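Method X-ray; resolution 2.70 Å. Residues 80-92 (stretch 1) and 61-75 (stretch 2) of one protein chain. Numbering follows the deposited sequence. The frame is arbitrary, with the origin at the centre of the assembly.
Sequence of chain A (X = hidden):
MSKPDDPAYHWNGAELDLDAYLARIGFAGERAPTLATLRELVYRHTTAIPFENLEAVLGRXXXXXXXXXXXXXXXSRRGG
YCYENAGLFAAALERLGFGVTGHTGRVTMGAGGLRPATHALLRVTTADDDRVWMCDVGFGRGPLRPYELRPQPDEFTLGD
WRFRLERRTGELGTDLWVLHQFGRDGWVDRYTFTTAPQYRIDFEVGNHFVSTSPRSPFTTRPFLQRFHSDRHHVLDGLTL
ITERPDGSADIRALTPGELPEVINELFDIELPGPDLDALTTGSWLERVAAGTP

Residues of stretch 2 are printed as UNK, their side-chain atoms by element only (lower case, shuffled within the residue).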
# COMPACT_ATOMS: atom_id res chain seq x y z
N GLY A 80 6.12 5.35 -1.46
CA GLY A 80 6.03 4.49 -2.62
C GLY A 80 4.61 3.96 -2.72
O GLY A 80 3.79 4.28 -1.87
N TYR A 81 4.30 3.19 -3.75
CA TYR A 81 2.96 2.64 -3.84
C TYR A 81 2.94 1.17 -3.41
O TYR A 81 3.89 0.70 -2.80
CB TYR A 81 2.36 2.85 -5.24
CG TYR A 81 3.23 2.49 -6.41
CD1 TYR A 81 3.84 1.24 -6.49
CD2 TYR A 81 3.40 3.38 -7.47
CE1 TYR A 81 4.60 0.88 -7.58
CE2 TYR A 81 4.16 3.04 -8.58
CZ TYR A 81 4.75 1.79 -8.63
OH TYR A 81 5.50 1.43 -9.74
N CYS A 82 1.86 0.46 -3.72
CA CYS A 82 1.71 -0.93 -3.30
C CYS A 82 2.94 -1.84 -3.37
O CYS A 82 3.39 -2.35 -2.35
CB CYS A 82 0.55 -1.57 -4.07
SG CYS A 82 0.83 -1.81 -5.85
N TYR A 83 3.49 -2.04 -4.56
CA TYR A 83 4.65 -2.91 -4.71
C TYR A 83 5.86 -2.49 -3.87
O TYR A 83 6.47 -3.31 -3.19
CB TYR A 83 5.06 -2.99 -6.19
CG TYR A 83 4.05 -3.67 -7.09
CD1 TYR A 83 3.83 -5.04 -7.00
CD2 TYR A 83 3.32 -2.95 -8.03
CE1 TYR A 83 2.90 -5.68 -7.82
CE2 TYR A 83 2.40 -3.58 -8.86
CZ TYR A 83 2.19 -4.94 -8.75
OH TYR A 83 1.29 -5.58 -9.56
N GLU A 84 6.19 -1.21 -3.91
CA GLU A 84 7.31 -0.71 -3.14
C GLU A 84 7.08 -1.00 -1.66
O GLU A 84 7.95 -1.52 -0.97
CB GLU A 84 7.46 0.80 -3.36
CG GLU A 84 7.82 1.18 -4.79
CD GLU A 84 7.64 2.67 -5.06
OE1 GLU A 84 6.48 3.12 -5.13
OE2 GLU A 84 8.65 3.39 -5.20
N ASN A 85 5.89 -0.66 -1.19
CA ASN A 85 5.53 -0.87 0.20
C ASN A 85 5.49 -2.34 0.61
O ASN A 85 6.07 -2.71 1.62
CB ASN A 85 4.17 -0.23 0.48
CG ASN A 85 4.30 1.12 1.14
OD1 ASN A 85 4.90 1.25 2.19
ND2 ASN A 85 3.73 2.13 0.52
N ALA A 86 4.81 -3.17 -0.17
CA ALA A 86 4.71 -4.58 0.15
C ALA A 86 6.07 -5.28 0.10
O ALA A 86 6.36 -6.14 0.93
CB ALA A 86 3.72 -5.27 -0.79
N GLY A 87 6.88 -4.90 -0.87
CA GLY A 87 8.20 -5.50 -1.03
C GLY A 87 9.09 -5.32 0.18
O GLY A 87 9.83 -6.22 0.58
N LEU A 88 9.00 -4.13 0.77
CA LEU A 88 9.79 -3.82 1.95
C LEU A 88 9.21 -4.54 3.15
O LEU A 88 9.94 -5.14 3.94
CB LEU A 88 9.79 -2.31 2.19
CG LEU A 88 10.73 -1.79 3.27
CD1 LEU A 88 12.15 -2.14 2.90
CD2 LEU A 88 10.55 -0.28 3.41
N PHE A 89 7.89 -4.48 3.28
CA PHE A 89 7.20 -5.12 4.40
C PHE A 89 7.43 -6.63 4.40
O PHE A 89 7.59 -7.24 5.46
CB PHE A 89 5.70 -4.83 4.34
CG PHE A 89 4.98 -5.09 5.63
CD1 PHE A 89 5.19 -4.28 6.73
CD2 PHE A 89 4.11 -6.16 5.75
CE1 PHE A 89 4.54 -4.53 7.94
CE2 PHE A 89 3.47 -6.42 6.95
CZ PHE A 89 3.68 -5.60 8.04
N ALA A 90 7.46 -7.24 3.23
CA ALA A 90 7.68 -8.68 3.14
C ALA A 90 9.07 -9.05 3.68
O ALA A 90 9.21 -10.02 4.44
CB ALA A 90 7.53 -9.14 1.70
N ALA A 91 10.08 -8.28 3.29
CA ALA A 91 11.45 -8.51 3.75
C ALA A 91 11.50 -8.52 5.28
O ALA A 91 12.07 -9.43 5.88
CB ALA A 91 12.36 -7.45 3.20
N ALA A 92 10.90 -7.52 5.91
CA ALA A 92 10.88 -7.43 7.36
C ALA A 92 10.17 -8.63 7.97
O ALA A 92 10.68 -9.27 8.89
CB ALA A 92 10.21 -6.16 7.79
N UNK A 61 11.98 5.60 -13.50
CA UNK A 61 11.64 4.21 -13.19
C UNK A 61 11.43 3.96 -11.70
O UNK A 61 11.95 4.69 -10.85
c UNK A 61 13.97 4.38 -13.39
c UNK A 61 12.85 3.45 -13.72
c UNK A 61 13.41 5.72 -13.85
N UNK A 62 10.67 2.92 -11.39
CA UNK A 62 10.38 2.54 -10.01
C UNK A 62 11.03 1.19 -9.78
O UNK A 62 10.58 0.20 -10.33
c UNK A 62 8.62 2.17 -8.28
c UNK A 62 8.10 3.60 -10.28
c UNK A 62 8.87 2.38 -9.76
N UNK A 63 12.09 1.14 -8.98
CA UNK A 63 12.76 -0.13 -8.74
C UNK A 63 12.33 -0.81 -7.44
O UNK A 63 12.11 -0.15 -6.42
c UNK A 63 16.30 0.52 -10.28
n UNK A 63 16.08 3.02 -11.64
c UNK A 63 14.28 0.06 -8.80
n UNK A 63 16.77 0.81 -11.64
n UNK A 63 17.10 2.13 -13.50
c UNK A 63 14.78 0.42 -10.21
c UNK A 63 16.65 1.99 -12.25
N UNK A 64 12.20 -2.14 -7.50
CA UNK A 64 11.77 -2.91 -6.34
C UNK A 64 12.86 -3.65 -5.58
O UNK A 64 12.55 -4.46 -4.69
c UNK A 64 9.44 -3.19 -7.37
c UNK A 64 8.49 -4.24 -7.89
c UNK A 64 8.76 -2.29 -6.35
c UNK A 64 10.66 -3.88 -6.75
N UNK A 65 14.13 -3.41 -5.90
CA UNK A 65 15.19 -4.07 -5.16
C UNK A 65 15.22 -3.40 -3.80
O UNK A 65 14.92 -2.22 -3.68
o UNK A 65 17.55 -1.79 -5.34
o UNK A 65 16.50 -2.00 -7.27
c UNK A 65 16.89 -2.47 -6.17
c UNK A 65 16.56 -3.91 -5.84
N UNK A 66 15.58 -4.16 -2.77
CA UNK A 66 15.62 -3.62 -1.42
C UNK A 66 16.58 -2.44 -1.28
O UNK A 66 16.34 -1.54 -0.48
c UNK A 66 15.27 -6.87 0.61
c UNK A 66 13.76 -4.88 0.61
c UNK A 66 14.82 -5.65 -0.17
c UNK A 66 15.99 -4.71 -0.43
N UNK A 67 17.65 -2.44 -2.05
CA UNK A 67 18.59 -1.33 -1.98
C UNK A 67 17.82 -0.03 -2.13
O UNK A 67 17.76 0.78 -1.20
c UNK A 67 19.62 -1.46 -3.08
N UNK A 68 17.21 0.18 -3.29
CA UNK A 68 16.46 1.39 -3.53
C UNK A 68 15.32 1.58 -2.52
O UNK A 68 15.20 2.65 -1.91
o UNK A 68 16.86 0.98 -5.87
c UNK A 68 15.86 1.41 -4.94
c UNK A 68 15.43 2.82 -5.30
N UNK A 69 14.50 0.55 -2.34
CA UNK A 69 13.38 0.63 -1.41
C UNK A 69 13.79 1.14 -0.03
O UNK A 69 13.01 1.82 0.63
c UNK A 69 11.04 -0.37 -3.08
c UNK A 69 11.18 -2.56 -1.88
c UNK A 69 12.72 -0.74 -1.24
c UNK A 69 11.98 -1.37 -2.42
N UNK A 70 15.01 0.82 0.40
CA UNK A 70 15.47 1.28 1.70
C UNK A 70 16.01 2.70 1.68
O UNK A 70 15.83 3.43 2.64
o UNK A 70 17.54 -1.55 4.40
c UNK A 70 17.08 -1.87 3.31
n UNK A 70 17.47 -2.96 2.67
c UNK A 70 16.55 0.34 2.23
c UNK A 70 16.03 -1.02 2.62
N UNK A 71 16.67 3.09 0.60
CA UNK A 71 17.21 4.45 0.54
C UNK A 71 16.10 5.48 0.34
O UNK A 71 16.24 6.65 0.72
o UNK A 71 20.14 3.22 -1.19
o UNK A 71 20.07 3.96 0.87
c UNK A 71 19.58 3.87 -0.28
c UNK A 71 18.25 4.59 -0.59
N UNK A 72 14.99 5.03 -0.25
CA UNK A 72 13.84 5.87 -0.53
C UNK A 72 12.82 5.93 0.61
O UNK A 72 12.46 7.01 1.09
n UNK A 72 9.95 5.73 -5.50
c UNK A 72 12.02 6.20 -2.32
c UNK A 72 11.43 5.55 -3.56
c UNK A 72 10.40 6.41 -4.25
c UNK A 72 13.16 5.36 -1.80
N UNK A 73 12.37 4.76 1.06
CA UNK A 73 11.37 4.67 2.12
C UNK A 73 11.86 4.69 3.56
O UNK A 73 11.09 5.03 4.46
c UNK A 73 10.53 3.41 1.91
c UNK A 73 8.95 2.12 0.52
c UNK A 73 9.36 4.51 0.01
c UNK A 73 9.98 3.22 0.50
N UNK A 74 13.12 4.34 3.79
CA UNK A 74 13.67 4.33 5.15
C UNK A 74 14.67 5.44 5.41
O UNK A 74 14.78 5.92 6.53
c UNK A 74 13.33 1.83 5.44
c UNK A 74 14.35 2.96 5.48
c UNK A 74 15.00 3.02 6.86
N UNK A 75 15.39 5.87 4.38
CA UNK A 75 16.39 6.92 4.57
C UNK A 75 16.11 8.25 3.88
O UNK A 75 16.99 9.09 3.80
c UNK A 75 18.17 5.16 4.77
n UNK A 75 18.35 5.06 6.13
c UNK A 75 18.66 3.81 6.44
n UNK A 75 18.70 3.10 5.32
c UNK A 75 17.76 6.42 4.11
c UNK A 75 18.40 3.92 4.26

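Position 61 carries three carbons that close a ring onto the backbone N and lie beyond reach of stretch 1; it is Pro-61. At position 62 one carbon bears two more, a beta-branched fork directed toward stretch 1 and lying beside the Tyr-81 ring and the Glu-84 carboxylate. This is Val-62, whose CG1 is 3.9 Å from Tyr-81 CZ and 3.3 Å from Glu-84 OE2. Position 63 has three carbons, a nitrogen, then a carbon with two further nitrogens, the guanidinium of Arg-63; it points away and is exposed.

Position 64 shows four carbons forked at the second, with one tip against the start of the 82-92 helix: Leu-64, its CD2 3.8 Å from Tyr-83 CB. At 65, two carbons end in two oxygens and touch nothing on stretch 1. This is Asp-65, the N-cap of the following helix, with OD2 accepting from the backbone N of position 68 at 2.9 Å. Position 66 repeats the four-carbon fork and meets Leu-88 and Ala-91; as Leu-66 it places CD2 3.9 Å from Ala-91 CB. The single carbon at 67 is Ala-67, exposed and out of reach.

Position 68 has one carbon bearing an oxygen and a carbon, hence Thr-68, whose OG1 also donates to Asp-65 OD2 (2.9 Å). Position 69, again four carbons forked at the second, points toward stretch 1 and packs near Gly-87: Leu-69, with CD1 3.5 Å from Glu-84 O. At 70 three carbons end in one oxygen and one nitrogen, the amide of Gln-70; its CG lies 4.0 Å from Leu-88 CD1. Position 71, two carbons with two oxygens, is exposed Asp-71.

Four carbons in a row end in nitrogen at 72, so this is Lys-72, fully extended, its NZ 2.7 Å from Glu-84 OE2. The forked four carbons at 73 approach Gly-80 and Leu-88: Leu-73, with CD2 3.7 Å from Gly-80 N. Position 74, one carbon bearing two, is Val-74, whose CG2 is 4.0 Å from Leu-88 CD2. The five-membered ring with two nitrogens at 75 is His-75, exposed and not in contact.

The helices cross at 103°, 10.0 Å apart at closest approach, and Leu-88 enters a hole formed by Leu-66, Leu-69, Gln-70 and Leu-73. Gly-87 lets Leu-69 lie close, since an ideal CB there would be 3.3 Å from Leu-69 CD1. Beside this largely apolar packing, the Lys-72 to Glu-84 salt bridge pairs opposite charges at a buried carboxylate.

Stretch 2, residues 61-75: PVRLDLATLQDKLVH
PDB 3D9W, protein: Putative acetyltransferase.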